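Local coordinates for protein LacI family sugar-binding transcriptional regulator (Enterococcus faecalis V583, PDB 4RK0) that binds ribose and probably regulates transcription by binding DNA in response to a sugar, at residues 8-13 and 36-41; 67-72 and 88-93; 30-35 and 240-245. All coordinates share one frame; numbering follows the deposited sequence.

Contact 1 of 3, residues 8-13 and 36-41. Unlike the reference sequence in segment 36-41: Ile41 (reference Met).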
# COMPACT_ATOMS: atom_id res chain seq x y z
N LYS A 8 7.43 24.47 -8.63
CA LYS A 8 8.16 23.40 -7.92
C LYS A 8 7.31 22.13 -7.78
O LYS A 8 7.13 21.59 -6.70
CB LYS A 8 8.68 23.90 -6.57
CG LYS A 8 9.77 24.98 -6.68
CD LYS A 8 10.74 24.89 -5.51
CE LYS A 8 11.67 26.09 -5.45
NZ LYS A 8 10.95 27.32 -5.04
N THR A 9 6.80 21.66 -8.91
CA THR A 9 5.92 20.50 -8.96
C THR A 9 6.61 19.36 -9.71
O THR A 9 7.24 19.58 -10.74
CB THR A 9 4.59 20.86 -9.65
OG1 THR A 9 4.84 21.35 -10.98
CG2 THR A 9 3.84 21.93 -8.87
N ILE A 10 6.50 18.13 -9.19
CA ILE A 10 6.97 16.95 -9.91
C ILE A 10 5.84 15.94 -10.15
O ILE A 10 5.20 15.49 -9.21
CB ILE A 10 8.02 16.19 -9.10
CG1 ILE A 10 9.19 17.12 -8.75
CG2 ILE A 10 8.48 14.94 -9.85
CD1 ILE A 10 10.08 17.47 -9.92
N GLY A 11 5.61 15.54 -11.41
CA GLY A 11 4.58 14.52 -11.71
C GLY A 11 5.12 13.11 -11.60
O GLY A 11 6.18 12.84 -12.10
N VAL A 12 4.41 12.22 -10.91
CA VAL A 12 4.89 10.87 -10.71
C VAL A 12 3.85 9.90 -11.23
O VAL A 12 2.72 9.92 -10.76
CB VAL A 12 5.10 10.58 -9.22
CG1 VAL A 12 5.54 9.12 -9.05
CG2 VAL A 12 6.13 11.55 -8.65
N ILE A 13 4.24 9.11 -12.23
CA ILE A 13 3.35 8.21 -12.92
C ILE A 13 3.77 6.79 -12.60
O ILE A 13 4.82 6.31 -13.03
CB ILE A 13 3.44 8.39 -14.47
CG1 ILE A 13 3.42 9.86 -14.89
CG2 ILE A 13 2.38 7.56 -15.16
CD1 ILE A 13 2.22 10.64 -14.46
N GLU A 36 13.20 19.82 -0.46
CA GLU A 36 13.43 20.93 -1.39
C GLU A 36 12.17 21.71 -1.68
O GLU A 36 12.17 22.57 -2.57
CB GLU A 36 14.00 20.36 -2.66
CG GLU A 36 15.25 19.54 -2.44
CD GLU A 36 16.50 20.23 -2.94
OE1 GLU A 36 16.54 20.60 -4.14
OE2 GLU A 36 17.46 20.38 -2.15
N ASN A 37 11.10 21.42 -0.93
CA ASN A 37 9.78 22.07 -1.09
C ASN A 37 9.13 21.82 -2.47
O ASN A 37 8.36 22.66 -2.96
CB ASN A 37 9.84 23.57 -0.77
CG ASN A 37 9.97 23.85 0.72
OD1 ASN A 37 10.71 24.74 1.13
ND2 ASN A 37 9.24 23.08 1.54
N PHE A 38 9.43 20.67 -3.07
CA PHE A 38 8.70 20.21 -4.26
C PHE A 38 7.45 19.44 -3.86
O PHE A 38 7.45 18.70 -2.86
CB PHE A 38 9.59 19.34 -5.14
CG PHE A 38 10.53 20.14 -5.99
CD1 PHE A 38 11.65 20.73 -5.43
CD2 PHE A 38 10.27 20.33 -7.37
CE1 PHE A 38 12.53 21.47 -6.21
CE2 PHE A 38 11.15 21.07 -8.15
CZ PHE A 38 12.28 21.64 -7.57
N ILE A 39 6.38 19.62 -4.63
CA ILE A 39 5.15 18.89 -4.40
C ILE A 39 4.98 17.76 -5.44
O ILE A 39 5.38 17.90 -6.60
CB ILE A 39 3.90 19.81 -4.32
CG1 ILE A 39 3.67 20.54 -5.63
CG2 ILE A 39 4.06 20.83 -3.20
CD1 ILE A 39 2.39 21.36 -5.65
N LEU A 40 4.41 16.64 -5.01
CA LEU A 40 4.30 15.43 -5.81
C LEU A 40 2.90 15.37 -6.39
O LEU A 40 1.92 15.36 -5.65
CB LEU A 40 4.57 14.19 -4.94
CG LEU A 40 4.72 12.81 -5.64
CD1 LEU A 40 5.54 11.86 -4.79
CD2 LEU A 40 3.37 12.20 -5.99
N ILE A 41 2.83 15.40 -7.71
CA ILE A 41 1.56 15.20 -8.43
C ILE A 41 1.43 13.70 -8.69
O ILE A 41 2.27 13.13 -9.35
CB ILE A 41 1.59 15.93 -9.80
CG1 ILE A 41 1.82 17.43 -9.62
CG2 ILE A 41 0.31 15.65 -10.59
CD1 ILE A 41 0.89 18.12 -8.65

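Contact 2 of 3, residues 67-72 and 88-93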
# COMPACT_ATOMS: atom_id res chain seq x y z
N PHE A 67 9.04 15.13 -14.45
CA PHE A 67 8.23 13.89 -14.40
C PHE A 67 9.07 12.68 -14.05
O PHE A 67 10.14 12.46 -14.61
CB PHE A 67 7.57 13.58 -15.77
CG PHE A 67 6.30 14.34 -16.03
CD1 PHE A 67 5.12 13.97 -15.42
CD2 PHE A 67 6.28 15.41 -16.92
CE1 PHE A 67 3.94 14.66 -15.66
CE2 PHE A 67 5.11 16.11 -17.17
CZ PHE A 67 3.94 15.74 -16.54
N VAL A 68 8.56 11.86 -13.13
CA VAL A 68 9.10 10.51 -12.91
C VAL A 68 8.11 9.54 -13.59
O VAL A 68 6.93 9.57 -13.25
CB VAL A 68 9.13 10.17 -11.40
CG1 VAL A 68 9.68 8.77 -11.19
CG2 VAL A 68 9.95 11.20 -10.63
N ILE A 69 8.61 8.69 -14.47
CA ILE A 69 7.78 7.81 -15.32
C ILE A 69 8.17 6.36 -15.08
O ILE A 69 9.21 5.89 -15.48
CB ILE A 69 7.82 8.19 -16.84
CG1 ILE A 69 7.40 9.65 -17.02
CG2 ILE A 69 6.89 7.25 -17.61
CD1 ILE A 69 7.72 10.27 -18.37
N ALA A 70 7.29 5.66 -14.37
CA ALA A 70 7.51 4.28 -14.03
C ALA A 70 6.53 3.35 -14.77
O ALA A 70 6.57 2.15 -14.55
CB ALA A 70 7.34 4.08 -12.52
N SER A 71 5.64 3.90 -15.60
CA SER A 71 4.58 3.13 -16.30
C SER A 71 4.88 3.10 -17.79
O SER A 71 5.23 4.13 -18.36
CB SER A 71 3.21 3.80 -16.04
OG SER A 71 2.20 3.36 -16.94
N SER A 72 4.73 1.93 -18.41
CA SER A 72 4.91 1.76 -19.87
C SER A 72 3.76 2.32 -20.71
O SER A 72 3.84 2.30 -21.93
CB SER A 72 5.07 0.27 -20.21
OG SER A 72 3.95 -0.44 -19.72
N ILE A 88 11.07 19.59 -20.86
CA ILE A 88 10.66 19.28 -19.49
C ILE A 88 11.41 18.03 -19.13
O ILE A 88 11.30 17.02 -19.80
CB ILE A 88 9.15 19.12 -19.28
CG1 ILE A 88 8.44 20.43 -19.63
CG2 ILE A 88 8.87 18.79 -17.82
CD1 ILE A 88 6.96 20.45 -19.30
N PRO A 89 12.24 18.12 -18.09
CA PRO A 89 13.06 16.98 -17.74
C PRO A 89 12.22 15.84 -17.14
O PRO A 89 11.16 16.08 -16.57
CB PRO A 89 14.01 17.56 -16.69
CG PRO A 89 13.22 18.65 -16.05
CD PRO A 89 12.41 19.24 -17.16
N PHE A 90 12.69 14.63 -17.37
CA PHE A 90 12.06 13.43 -16.85
C PHE A 90 13.07 12.31 -16.60
O PHE A 90 14.23 12.37 -16.98
CB PHE A 90 10.99 12.94 -17.82
CG PHE A 90 11.54 12.41 -19.12
CD1 PHE A 90 11.80 13.25 -20.19
CD2 PHE A 90 11.83 11.07 -19.26
CE1 PHE A 90 12.33 12.75 -21.37
CE2 PHE A 90 12.35 10.56 -20.43
CZ PHE A 90 12.61 11.41 -21.50
N ILE A 91 12.60 11.27 -15.92
CA ILE A 91 13.41 10.12 -15.61
C ILE A 91 12.47 8.90 -15.62
O ILE A 91 11.32 9.02 -15.26
CB ILE A 91 14.13 10.30 -14.24
CG1 ILE A 91 15.09 9.14 -13.97
CG2 ILE A 91 13.13 10.51 -13.10
CD1 ILE A 91 16.18 9.54 -12.97
N VAL A 92 12.99 7.79 -16.12
CA VAL A 92 12.24 6.54 -16.26
C VAL A 92 12.83 5.43 -15.37
O VAL A 92 14.00 5.41 -14.99
CB VAL A 92 12.16 6.04 -17.73
CG1 VAL A 92 11.69 7.15 -18.65
CG2 VAL A 92 13.45 5.40 -18.22
N LEU A 93 11.98 4.48 -15.03
CA LEU A 93 12.37 3.39 -14.22
C LEU A 93 11.28 2.34 -14.29
O LEU A 93 10.18 2.56 -14.83
CB LEU A 93 12.54 3.83 -12.76
CG LEU A 93 11.29 4.25 -12.00
CD1 LEU A 93 11.55 4.15 -10.48
CD2 LEU A 93 10.78 5.60 -12.40

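Contact 3 of 3, residues 30-35 and 240-245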
# COMPACT_ATOMS: atom_id res chain seq x y z
N GLU A 30 9.12 11.00 -2.15
CA GLU A 30 8.58 12.04 -1.27
C GLU A 30 9.66 12.52 -0.32
O GLU A 30 9.71 13.71 0.04
CB GLU A 30 7.42 11.51 -0.42
CG GLU A 30 6.05 11.44 -1.06
CD GLU A 30 5.26 12.73 -0.89
OE1 GLU A 30 4.25 12.74 -0.15
OE2 GLU A 30 5.67 13.75 -1.50
N SER A 31 10.51 11.60 0.11
CA SER A 31 11.52 11.92 1.13
C SER A 31 12.52 12.93 0.61
O SER A 31 13.06 13.73 1.37
CB SER A 31 12.25 10.68 1.64
OG SER A 31 13.04 10.05 0.65
N VAL A 32 12.80 12.86 -0.68
CA VAL A 32 13.74 13.78 -1.32
C VAL A 32 13.06 15.10 -1.66
O VAL A 32 13.56 16.19 -1.29
CB VAL A 32 14.40 13.11 -2.53
CG1 VAL A 32 15.12 14.11 -3.43
CG2 VAL A 32 15.36 12.06 -2.05
N LEU A 33 11.91 15.02 -2.31
CA LEU A 33 11.11 16.21 -2.67
C LEU A 33 10.81 17.12 -1.48
O LEU A 33 10.95 18.32 -1.62
CB LEU A 33 9.78 15.82 -3.35
CG LEU A 33 9.91 15.03 -4.66
CD1 LEU A 33 8.54 14.91 -5.31
CD2 LEU A 33 10.90 15.62 -5.65
N TYR A 34 10.40 16.55 -0.35
CA TYR A 34 10.02 17.34 0.85
C TYR A 34 11.10 18.29 1.27
O TYR A 34 10.84 19.43 1.68
CB TYR A 34 9.72 16.46 2.07
CG TYR A 34 8.33 15.90 2.16
CD1 TYR A 34 7.56 15.71 1.03
CD2 TYR A 34 7.78 15.53 3.39
CE1 TYR A 34 6.28 15.20 1.10
CE2 TYR A 34 6.50 15.00 3.47
CZ TYR A 34 5.75 14.83 2.32
OH TYR A 34 4.47 14.30 2.36
N LYS A 35 12.33 17.82 1.16
CA LYS A 35 13.46 18.60 1.64
C LYS A 35 13.73 19.82 0.77
O LYS A 35 14.38 20.76 1.22
CB LYS A 35 14.70 17.73 1.74
CG LYS A 35 14.53 16.58 2.72
CD LYS A 35 15.84 16.01 3.23
CE LYS A 35 15.57 14.91 4.25
NZ LYS A 35 16.73 14.64 5.14
N THR A 240 16.00 8.14 -7.78
CA THR A 240 15.21 8.66 -8.90
C THR A 240 14.87 10.14 -8.76
O THR A 240 15.05 10.91 -9.70
CB THR A 240 13.93 7.77 -9.08
OG1 THR A 240 14.34 6.43 -9.43
CG2 THR A 240 13.05 8.30 -10.13
N ALA A 241 14.39 10.55 -7.59
CA ALA A 241 14.06 11.96 -7.33
C ALA A 241 15.32 12.80 -7.35
O ALA A 241 15.31 13.94 -7.83
CB ALA A 241 13.36 12.11 -5.99
N THR A 242 16.40 12.24 -6.83
CA THR A 242 17.63 13.02 -6.66
C THR A 242 18.14 13.36 -8.02
O THR A 242 18.46 14.51 -8.29
CB THR A 242 18.67 12.26 -5.83
OG1 THR A 242 18.15 12.07 -4.50
CG2 THR A 242 19.98 13.07 -5.71
N LEU A 243 18.20 12.36 -8.89
CA LEU A 243 18.65 12.58 -10.26
C LEU A 243 17.76 13.51 -11.03
O LEU A 243 18.26 14.31 -11.82
CB LEU A 243 18.81 11.27 -10.99
CG LEU A 243 20.02 10.42 -10.60
CD1 LEU A 243 20.06 9.23 -11.51
CD2 LEU A 243 21.33 11.20 -10.69
N LEU A 244 16.46 13.49 -10.78
CA LEU A 244 15.57 14.39 -11.51
C LEU A 244 15.76 15.81 -11.04
O LEU A 244 15.82 16.72 -11.85
CB LEU A 244 14.09 13.99 -11.36
CG LEU A 244 13.05 14.88 -12.03
CD1 LEU A 244 13.26 14.94 -13.55
CD2 LEU A 244 11.65 14.33 -11.73
N LEU A 245 15.85 16.01 -9.74
CA LEU A 245 16.07 17.37 -9.23
C LEU A 245 17.41 17.95 -9.69
O LEU A 245 17.54 19.19 -9.84
CB LEU A 245 15.94 17.40 -7.71
CG LEU A 245 14.50 17.39 -7.19
CD1 LEU A 245 14.51 17.41 -5.67
CD2 LEU A 245 13.69 18.56 -7.72

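Contact 1 of 3, residues 8-13 and 36-41
Segments 8-13 and 36-41 pair as parallel strands, their axes 4.6 Å apart at closest and 36° from each other. Thr9 lies beside Ile39, Ile10 beside Leu40 and Gly11 beside Ile41. Four backbone hydrogen bonds run between them. Ile10 N gives a nearly straight bond to Ile39 O at 2.8 Å, nearly along the C=O axis. Ile41 N approaches Ile10 O differently, from above the carbonyl plane. Ile39 N to Lys8 O and Val12 N to Ile41 O complete the set.

Phe38 carries much of the side-chain contact. Lys8 CB sits over one face of its ring, 4.1 Å from the centroid, a CH-pi contact. Lys8 CD also lies over the ring, 3.9 Å from Phe38 CE1, and the two side chains cross at about a right angle. Ile10 comes in obliquely, with its CG1 3.7 Å from Phe38 CD2. On the same side as Ile10, Val12 CG2 meets Leu40 CG at 3.6 Å, crossing it obliquely. On the other face of the sheet Thr9 and Ile39 lie side by side and point the same way. Ile39 CG1 takes the crowded position between backbone N and carbonyl carbon (chi1 63°), which brings it 3.5 Å from Thr9 CG2.

Asn37, with positive phi, is the C-prime residue of a Schellman motif that ends helix 20-35, within a beta-alpha-beta unit. Leu40 and Ile41 also pair antiparallel with the second subunit, continuing the sheet across the interface. Beyond the four cross-strand bonds, Thr9 N is bonded to Asp65 OD2 and Phe38 O to Tyr55 OH of the second subunit. The chemistry is that of a buried parallel pair near the edge of the chain's own sheet, with an exposed lysine at its start.

Contact 2 of 3, residues 67-72 and 88-93
The strands in 67-72 and 88-93 run parallel, 4.8 Å apart at closest and only 17° from each other, with Phe67 beside Phe90, Val68 beside Ile91 and Ile69 beside Val92. Four backbone hydrogen bonds join them. Ile69 N to Ile91 O is the shortest, at 2.8 Å, and lies nearly along the C=O axis. Phe67 N to Pro89 O and Leu93 N to Ile69 O lie in the carbonyl planes of their acceptors.

Val68 and Ile91 stand side by side on one face of the sheet, CG2 to CG2 at 4.1 Å. The other branch of Val68, CG1, is anti to the backbone N. It meets Leu93 CD2 at 3.6 Å, where the two side chains cross obliquely. Leu93 CG lies in the crowded position between backbone N and carbonyl carbon (chi1 67°). From there its CD2 also reaches Ala70 CB at 3.8 Å.

The opposite face carries Phe67, Ile69, Phe90 and Val92. The two phenylalanines meet at their CB atoms, 4.0 Å apart, rather than through their rings. Phe90 CG is also in the crowded position (chi1 69°), which turns the ring off the partner strand; it packs on Ile79 and Leu83 of helix 76-86. Val92 CG1 lies at the edge of the Phe90 ring, in its plane.

These strands close the beta-alpha-beta unit around helix 76-86, which also packs on Phe67 and Ile69. Helix 233-249 covers Val68 on the other face. Strands 9-14 and 103-107 flank the pair, placing it in the middle of the sheet.

Contact 3 of 3, residues 30-35 and 240-245
Val32 points toward helix 240-245 and makes the largest share of the contact. Its CG1 is anti to the backbone N (chi1 166°) and meets Ala241 CB at 3.7 Å. Here the two backbones come nearest, with Val32 CA 6.3 Å from Ala241 CA. The other branch, Val32 CG2, lies 3.7 Å from Thr242 OG1, and the two side chains cross at about a right angle. The threonine hydroxyl is instead hydrogen-bonded to Gln238 O, one turn back in its own helix.

Leu245 reaches over from the next turn after Ala241. Its CD1 touches both Val32 CG1 and Leu33 CD2, each at 4.0 Å. Leu33 and Leu245 cross obliquely, methyl to methyl. Phe38 packs on both leucines and extends the apolar patch towards strand 39-44.

No hydrogen bond joins the two segments, but one from Ser31 OG to Gln238 NE2 ties the helices beside the apolar patch. Their axes come within 8.9 Å, with 39° between their directions. Helices 20-35 and 233-249 pack side by side against the sheet that contains strands 39-44 and 90-93. This is the layered alpha/beta arrangement of a periplasmic binding protein-like domain, as in LacI relatives.

All three contacts belong to the mixed-sheet domain and are largely buried. Contacts 1 and 2 are strand pairs of that sheet, joined directly through neighbouring strands 9-14 and 66-69: Gly11 O and Val68 N are 2.8 Å apart, a probable hydrogen bond. Contact 2 is central and meets no other chain. Contact 1 includes the outermost strand of the chain's own sheet, where the sheet continues into the second subunit, and has Lys8 and Glu36 exposed. Helix 20-35 of contact 3 also reaches that subunit. Contact 3, in the helical layer, relies on apolar side chains, whereas the other two add backbone hydrogen bonds. Leu244 packs on Ile10 and Val68, linking helix 233-249 to both strand pairs.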